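Beta sliding clamp (Borrelia burgdorferi, PDB 6DJ8) forms a ring-shaped head-to-tail homodimer that probably encircles DNA and tethers DNA polymerases and other proteins to it for processive replication. Local coordinates at residues Arg302-Leu313 and Tyr335-Ile346. Numbering follows the deposited sequence.
Sequences RKLVLTFSELQL and YLYDGADEVMAI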
loop_
_atom_site.group_PDB
_atom_site.type_symbol
_atom_site.label_atom_id
_atom_site.label_comp_id
_atom_site.label_asym_id
_atom_site.label_seq_id
_atom_site.Cartn_x
_atom_site.Cartn_y
_atom_site.Cartn_z
ATOM N N ARG A 302 -6.452 15.229 -17.089
ATOM C CA ARG A 302 -7.636 14.393 -16.902
ATOM C C ARG A 302 -8.623 14.519 -18.064
ATOM O O ARG A 302 -9.741 13.992 -17.972
ATOM C CB ARG A 302 -8.361 14.671 -15.568
ATOM C CG ARG A 302 -7.431 14.805 -14.347
ATOM C CD ARG A 302 -6.375 13.688 -14.283
ATOM N NE ARG A 302 -6.918 12.367 -13.975
ATOM C CZ ARG A 302 -6.535 11.235 -14.571
ATOM N NH1 ARG A 302 -7.078 10.072 -14.210
ATOM N NH2 ARG A 302 -5.625 11.258 -15.544
ATOM N N LYS A 303 -8.221 15.133 -19.183
ATOM C CA LYS A 303 -9.166 15.444 -20.261
ATOM C C LYS A 303 -9.535 14.166 -20.997
ATOM O O LYS A 303 -8.709 13.585 -21.710
ATOM C CB LYS A 303 -8.579 16.459 -21.240
ATOM C CG LYS A 303 -9.561 16.846 -22.373
ATOM C CD LYS A 303 -9.047 18.001 -23.236
ATOM C CE LYS A 303 -9.853 18.106 -24.526
ATOM N NZ LYS A 303 -9.317 19.078 -25.534
ATOM N N LEU A 304 -10.769 13.724 -20.814
ATOM C CA LEU A 304 -11.333 12.594 -21.532
ATOM C C LEU A 304 -12.315 13.124 -22.573
ATOM O O LEU A 304 -13.162 13.951 -22.242
ATOM C CB LEU A 304 -12.046 11.666 -20.555
ATOM C CG LEU A 304 -12.898 10.558 -21.151
ATOM C CD1 LEU A 304 -11.972 9.542 -21.832
ATOM C CD2 LEU A 304 -13.720 9.916 -20.039
ATOM N N VAL A 305 -12.201 12.679 -23.827
ATOM C CA VAL A 305 -13.112 13.135 -24.882
ATOM C C VAL A 305 -14.186 12.078 -25.102
ATOM O O VAL A 305 -13.880 10.927 -25.455
ATOM C CB VAL A 305 -12.377 13.447 -26.192
ATOM C CG1 VAL A 305 -13.406 13.794 -27.300
ATOM C CG2 VAL A 305 -11.403 14.588 -25.991
ATOM N N LEU A 306 -15.446 12.479 -24.910
ATOM C CA LEU A 306 -16.604 11.609 -25.063
ATOM C C LEU A 306 -17.334 11.957 -26.346
ATOM O O LEU A 306 -17.560 13.135 -26.631
ATOM C CB LEU A 306 -17.597 11.768 -23.904
ATOM C CG LEU A 306 -17.116 11.498 -22.488
ATOM C CD1 LEU A 306 -18.233 11.750 -21.489
ATOM C CD2 LEU A 306 -16.619 10.068 -22.421
ATOM N N THR A 307 -17.732 10.939 -27.106
ATOM C CA THR A 307 -18.583 11.159 -28.269
ATOM C C THR A 307 -19.844 10.323 -28.130
ATOM O O THR A 307 -19.775 9.084 -28.120
ATOM C CB THR A 307 -17.863 10.832 -29.575
ATOM O OG1 THR A 307 -16.684 11.625 -29.655
ATOM C CG2 THR A 307 -18.774 11.183 -30.783
ATOM N N PHE A 308 -20.989 11.007 -28.028
ATOM C CA PHE A 308 -22.297 10.370 -27.957
ATOM C C PHE A 308 -22.906 10.322 -29.355
ATOM O O PHE A 308 -23.087 11.366 -29.993
ATOM C CB PHE A 308 -23.248 11.134 -27.034
ATOM C CG PHE A 308 -22.938 11.012 -25.571
ATOM C CD1 PHE A 308 -22.016 11.842 -24.972
ATOM C CD2 PHE A 308 -23.610 10.093 -24.787
ATOM C CE1 PHE A 308 -21.762 11.737 -23.627
ATOM C CE2 PHE A 308 -23.368 10.000 -23.453
ATOM C CZ PHE A 308 -22.438 10.812 -22.872
ATOM N N SER A 309 -23.238 9.119 -29.812
ATOM C CA SER A 309 -24.018 8.909 -31.023
ATOM C C SER A 309 -25.093 7.881 -30.704
ATOM O O SER A 309 -25.106 7.284 -29.626
ATOM C CB SER A 309 -23.138 8.444 -32.193
ATOM O OG SER A 309 -22.580 7.168 -31.922
ATOM N N GLU A 310 -26.016 7.683 -31.644
ATOM C CA GLU A 310 -27.116 6.757 -31.400
ATOM C C GLU A 310 -26.615 5.328 -31.210
ATOM O O GLU A 310 -27.151 4.577 -30.387
ATOM C CB GLU A 310 -28.133 6.837 -32.534
ATOM C CG GLU A 310 -29.278 5.831 -32.451
ATOM C CD GLU A 310 -30.429 6.209 -33.397
ATOM O OE1 GLU A 310 -30.353 7.303 -34.006
ATOM O OE2 GLU A 310 -31.407 5.431 -33.516
ATOM N N LEU A 311 -25.593 4.923 -31.958
ATOM C CA LEU A 311 -25.163 3.536 -31.869
ATOM C C LEU A 311 -24.107 3.284 -30.804
ATOM O O LEU A 311 -23.953 2.134 -30.377
ATOM C CB LEU A 311 -24.632 3.043 -33.220
ATOM C CG LEU A 311 -25.678 2.958 -34.331
ATOM C CD1 LEU A 311 -25.087 2.253 -35.534
ATOM C CD2 LEU A 311 -26.955 2.269 -33.852
ATOM N N GLN A 312 -23.369 4.303 -30.371
ATOM C CA GLN A 312 -22.284 4.022 -29.446
ATOM C C GLN A 312 -21.906 5.278 -28.683
ATOM O O GLN A 312 -22.153 6.403 -29.130
ATOM C CB GLN A 312 -21.042 3.518 -30.178
ATOM C CG GLN A 312 -20.345 4.656 -30.891
ATOM C CD GLN A 312 -20.155 4.411 -32.350
ATOM O OE1 GLN A 312 -20.561 3.377 -32.874
ATOM N NE2 GLN A 312 -19.564 5.383 -33.033
ATOM N N LEU A 313 -21.236 5.057 -27.559
ATOM C CA LEU A 313 -20.513 6.085 -26.835
ATOM C C LEU A 313 -19.030 5.824 -27.056
ATOM O O LEU A 313 -18.556 4.708 -26.822
ATOM C CB LEU A 313 -20.826 6.031 -25.339
ATOM C CG LEU A 313 -19.936 6.855 -24.413
ATOM C CD1 LEU A 313 -20.043 8.338 -24.721
ATOM C CD2 LEU A 313 -20.240 6.570 -22.923
ATOM N N TYR A 335 -25.700 0.446 -24.000
ATOM C CA TYR A 335 -25.763 1.882 -24.231
ATOM C C TYR A 335 -26.973 2.223 -25.088
ATOM O O TYR A 335 -27.168 1.627 -26.151
ATOM C CB TYR A 335 -24.470 2.356 -24.911
ATOM C CG TYR A 335 -24.508 3.753 -25.478
ATOM C CD1 TYR A 335 -24.181 4.855 -24.688
ATOM C CD2 TYR A 335 -24.834 3.973 -26.807
ATOM C CE1 TYR A 335 -24.195 6.136 -25.210
ATOM C CE2 TYR A 335 -24.860 5.244 -27.336
ATOM C CZ TYR A 335 -24.541 6.325 -26.538
ATOM O OH TYR A 335 -24.571 7.598 -27.077
ATOM N N LEU A 336 -27.766 3.188 -24.634
ATOM C CA LEU A 336 -28.900 3.719 -25.382
ATOM C C LEU A 336 -28.770 5.233 -25.381
ATOM O O LEU A 336 -28.346 5.824 -24.381
ATOM C CB LEU A 336 -30.259 3.314 -24.775
ATOM C CG LEU A 336 -30.697 1.844 -24.723
ATOM C CD1 LEU A 336 -29.891 1.026 -23.715
ATOM C CD2 LEU A 336 -32.179 1.744 -24.408
ATOM N N TYR A 337 -29.111 5.858 -26.503
ATOM C CA TYR A 337 -28.952 7.297 -26.645
ATOM C C TYR A 337 -30.055 7.887 -27.504
ATOM O O TYR A 337 -30.376 7.345 -28.563
ATOM C CB TYR A 337 -27.640 7.660 -27.303
ATOM C CG TYR A 337 -27.400 9.143 -27.379
ATOM C CD1 TYR A 337 -27.279 9.898 -26.217
ATOM C CD2 TYR A 337 -27.266 9.790 -28.607
ATOM C CE1 TYR A 337 -27.029 11.243 -26.264
ATOM C CE2 TYR A 337 -27.015 11.149 -28.667
ATOM C CZ TYR A 337 -26.886 11.864 -27.479
ATOM O OH TYR A 337 -26.629 13.211 -27.497
ATOM N N ASP A 338 -30.598 9.015 -27.054
ATOM C CA ASP A 338 -31.586 9.779 -27.813
ATOM C C ASP A 338 -31.122 11.236 -27.841
ATOM O O ASP A 338 -31.246 11.944 -26.836
ATOM C CB ASP A 338 -32.962 9.632 -27.188
ATOM C CG ASP A 338 -34.049 10.290 -28.009
ATOM O OD1 ASP A 338 -33.960 11.504 -28.290
ATOM O OD2 ASP A 338 -34.989 9.568 -28.392
ATOM N N GLY A 339 -30.553 11.673 -28.959
ATOM C CA GLY A 339 -30.034 13.025 -29.033
ATOM C C GLY A 339 -29.218 13.232 -30.293
ATOM O O GLY A 339 -29.145 12.359 -31.158
ATOM N N ALA A 340 -28.587 14.403 -30.364
ATOM C CA ALA A 340 -27.758 14.778 -31.499
ATOM C C ALA A 340 -26.335 14.261 -31.307
ATOM O O ALA A 340 -25.944 13.866 -30.215
ATOM C CB ALA A 340 -27.732 16.296 -31.668
ATOM N N ASP A 341 -25.567 14.240 -32.391
ATOM C CA ASP A 341 -24.156 13.879 -32.284
ATOM C C ASP A 341 -23.424 14.936 -31.467
ATOM O O ASP A 341 -23.408 16.114 -31.837
ATOM C CB ASP A 341 -23.526 13.731 -33.666
ATOM C CG ASP A 341 -23.904 12.427 -34.333
ATOM O OD1 ASP A 341 -24.687 11.662 -33.731
ATOM O OD2 ASP A 341 -23.415 12.162 -35.452
ATOM N N GLU A 342 -22.823 14.524 -30.351
ATOM C CA GLU A 342 -22.239 15.461 -29.404
ATOM C C GLU A 342 -20.865 14.969 -28.984
ATOM O O GLU A 342 -20.721 13.826 -28.545
ATOM C CB GLU A 342 -23.126 15.631 -28.167
ATOM C CG GLU A 342 -24.455 16.326 -28.460
ATOM C CD GLU A 342 -24.282 17.778 -28.866
ATOM O OE1 GLU A 342 -23.502 18.503 -28.208
ATOM O OE2 GLU A 342 -24.927 18.192 -29.845
ATOM N N VAL A 343 -19.868 15.838 -29.115
ATOM C CA VAL A 343 -18.510 15.573 -28.665
ATOM C C VAL A 343 -18.210 16.540 -27.532
ATOM O O VAL A 343 -18.497 17.736 -27.641
ATOM C CB VAL A 343 -17.487 15.734 -29.802
ATOM C CG1 VAL A 343 -16.099 15.354 -29.302
ATOM C CG2 VAL A 343 -17.882 14.897 -31.016
ATOM N N MET A 344 -17.669 16.009 -26.444
ATOM C CA MET A 344 -17.352 16.872 -25.286
ATOM C C MET A 344 -16.174 16.302 -24.506
ATOM O O MET A 344 -15.927 15.125 -24.579
ATOM C CB MET A 344 -18.544 16.933 -24.340
ATOM C CG MET A 344 -18.855 15.593 -23.780
ATOM S SD MET A 344 -20.062 15.651 -22.504
ATOM C CE MET A 344 -21.476 16.200 -23.443
ATOM N N ALA A 345 -15.480 17.178 -23.807
ATOM C CA ALA A 345 -14.385 16.788 -22.943
ATOM C C ALA A 345 -14.847 16.877 -21.497
ATOM O O ALA A 345 -15.608 17.785 -21.130
ATOM C CB ALA A 345 -13.160 17.682 -23.167
ATOM N N ILE A 346 -14.375 15.937 -20.679
ATOM C CA ILE A 346 -14.757 15.855 -19.275
ATOM C C ILE A 346 -13.555 15.379 -18.476
ATOM O O ILE A 346 -12.694 14.661 -18.988
ATOM C CB ILE A 346 -15.953 14.910 -19.055
ATOM C CG1 ILE A 346 -16.512 15.076 -17.646
ATOM C CG2 ILE A 346 -15.557 13.471 -19.288
ATOM C CD1 ILE A 346 -17.779 14.290 -17.405
#
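Tyr337 receives CB of Phe308 over one face of its ring, toward the rim, in a CH-pi contact 4.0 Å from CB to the ring centroid; the backbone N of Gly339 lies over the opposite face and Ala340 O sits in plane at the edge, bonded by Tyr337 OH. The Phe308 and Tyr337 rings meet obliquely, their planes at 34°. On Tyr335, the backbone at Gln312 and Leu313 lies over one face, with Leu313 N above the ring centre, and Leu313 CB reaches Tyr335 CE1 at 3.4 Å. Ser309 O comes in plane at the edge and accepts a 2.6 Å hydrogen bond from Tyr335 OH, the hydroxyl tilted 21° from the carbonyl plane. With CG opposite the backbone N (chi1 167°), Tyr335 reaches across to the 309-312 turn. One face of the Phe308 ring carries Leu313 CD1, while Glu342 O lies at its edge.

Beyond the rings, strands 303-308 and 342-346 run antiparallel, joined by six backbone hydrogen bonds between Leu304 and Ile346, Leu306 and Met344, and Phe308 and Glu342; Leu306 N to Met344 O measures 2.7 Å. On the face of Leu306, its CD1 packs 3.9 Å from Ile346 CG2, and Leu306 also touches Phe351 of helix 348-355. On the other face, Val305 CG1 meets Val343 CG1 at 3.7 Å, and extended Lys303 runs over Ala345 CB to bond Leu392 O.

Strands 335-338 and 342-346 belong to different sheets of the C-terminal clamp domain, and Phe308 also touches strands 278-283 and 362-367, so the aromatic cluster joins the two sheets. Both tyrosines are buried, and each hydroxyl gives its hydrogen bond to a main-chain carbonyl: Tyr335 ties its strand to the 309-312 turn, and Tyr337 OH closes onto Ala340 O in the loop between strands 335-338 and 342-346.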